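Local structure of tyrosine specific protein phosphatase (Trypanosoma cruzi, 4AZ1) at residues A[10-13]-A[14-18]. The protein probably removes phosphate from phosphotyrosine residues of proteins. Residues are numbered along the deposited sequence; the frame is centred on the assembly and turned at random.
Sequences TKLS and VQAQY
S13 meets A16 and Q17 in a local N-terminal helix cap, where the loop 10-13 runs into helix 14-30 at the surface of the phosphatase. The example illustrates how a helix start, whose first N-H groups have no preceding turn to donate to, borrows a side-chain acceptor from the residue in front of it. The OG of S13 accepts from the N of A16 at 3.2 Å, with an N-H...O angle of 163°. With chi1 at 68°, this hydroxyl sits between its own backbone N and carbonyl carbon, which brings it within reach of the N-H of A16, and it also lies 3.4 Å from the CB of A16. The carbonyl then opens the regular helical pattern: the N of Q17 donates to the O of S13 at 2.8 Å. Alongside, the CB of L12 packs against the CG of Q17 at 3.7 Å and, slightly farther off, the methyl of A16. From CG onward the Q17 chain runs extended back over the loop. Its NE2 donates to the O of F9 and, at 2.8 Å, to a water that in turn donates to the O of T10, tying the helix to the preceding turn. V14 and Q17 also rest on L295, placing this side of the helix start against helix 293-299. Serine at the N-cap, accepting from the third residue beyond it, is the classic N-cap motif.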
# COMPACT_ATOMS: atom_id res chain seq x y z
N THR A 10 34.18 -31.05 -1.36
CA THR A 10 35.47 -30.36 -1.34
C THR A 10 36.60 -31.24 -1.85
O THR A 10 37.72 -30.77 -2.04
CB THR A 10 35.84 -29.85 0.07
OG1 THR A 10 35.80 -30.94 1.00
CG2 THR A 10 34.89 -28.75 0.52
N LYS A 11 36.30 -32.52 -2.09
CA LYS A 11 37.31 -33.43 -2.61
C LYS A 11 37.36 -33.44 -4.14
O LYS A 11 38.33 -33.90 -4.74
CB LYS A 11 37.08 -34.85 -2.09
CG LYS A 11 37.42 -35.04 -0.62
CD LYS A 11 37.54 -36.52 -0.29
CE LYS A 11 37.66 -36.75 1.22
NZ LYS A 11 38.67 -35.85 1.87
N LEU A 12 36.29 -32.95 -4.76
CA LEU A 12 36.16 -32.95 -6.22
C LEU A 12 37.00 -31.84 -6.84
O LEU A 12 37.22 -30.80 -6.23
CB LEU A 12 34.70 -32.73 -6.62
CG LEU A 12 33.63 -33.71 -6.15
CD1 LEU A 12 32.25 -33.14 -6.45
CD2 LEU A 12 33.81 -35.10 -6.79
N SER A 13 37.47 -32.07 -8.07
CA SER A 13 38.15 -31.02 -8.82
C SER A 13 37.19 -29.85 -9.07
O SER A 13 35.97 -30.02 -8.96
CB SER A 13 38.66 -31.57 -10.15
OG SER A 13 37.58 -31.87 -11.00
N VAL A 14 37.73 -28.68 -9.41
CA VAL A 14 36.90 -27.52 -9.73
C VAL A 14 35.87 -27.84 -10.83
O VAL A 14 34.69 -27.50 -10.70
CB VAL A 14 37.75 -26.30 -10.17
CG1 VAL A 14 36.85 -25.11 -10.46
CG2 VAL A 14 38.76 -25.92 -9.09
N GLN A 15 36.32 -28.50 -11.89
CA GLN A 15 35.41 -28.87 -12.97
C GLN A 15 34.29 -29.80 -12.50
O GLN A 15 33.13 -29.60 -12.84
CB GLN A 15 36.20 -29.50 -14.13
CG GLN A 15 35.36 -29.74 -15.39
CD GLN A 15 34.78 -28.45 -15.97
OE1 GLN A 15 35.37 -27.38 -15.83
NE2 GLN A 15 33.61 -28.55 -16.60
N ALA A 16 34.65 -30.83 -11.73
CA ALA A 16 33.67 -31.78 -11.22
C ALA A 16 32.68 -31.08 -10.28
O ALA A 16 31.48 -31.40 -10.28
CB ALA A 16 34.35 -32.96 -10.52
N GLN A 17 33.18 -30.15 -9.47
CA GLN A 17 32.30 -29.38 -8.59
C GLN A 17 31.29 -28.59 -9.41
O GLN A 17 30.10 -28.61 -9.12
CB GLN A 17 33.11 -28.42 -7.71
CG GLN A 17 33.92 -29.10 -6.62
CD GLN A 17 34.81 -28.10 -5.89
OE1 GLN A 17 35.12 -27.02 -6.41
NE2 GLN A 17 35.23 -28.45 -4.67
N TYR A 18 31.77 -27.89 -10.43
CA TYR A 18 30.89 -27.09 -11.27
C TYR A 18 29.84 -27.95 -11.97
O TYR A 18 28.67 -27.59 -12.02
CB TYR A 18 31.71 -26.30 -12.30
CG TYR A 18 30.89 -25.37 -13.16
CD1 TYR A 18 30.27 -25.83 -14.31
CD2 TYR A 18 30.75 -24.03 -12.84
CE1 TYR A 18 29.52 -24.99 -15.11
CE2 TYR A 18 30.01 -23.17 -13.63
CZ TYR A 18 29.40 -23.66 -14.77
OH TYR A 18 28.65 -22.83 -15.58
O HOH W 1 37.29 -27.73 -2.90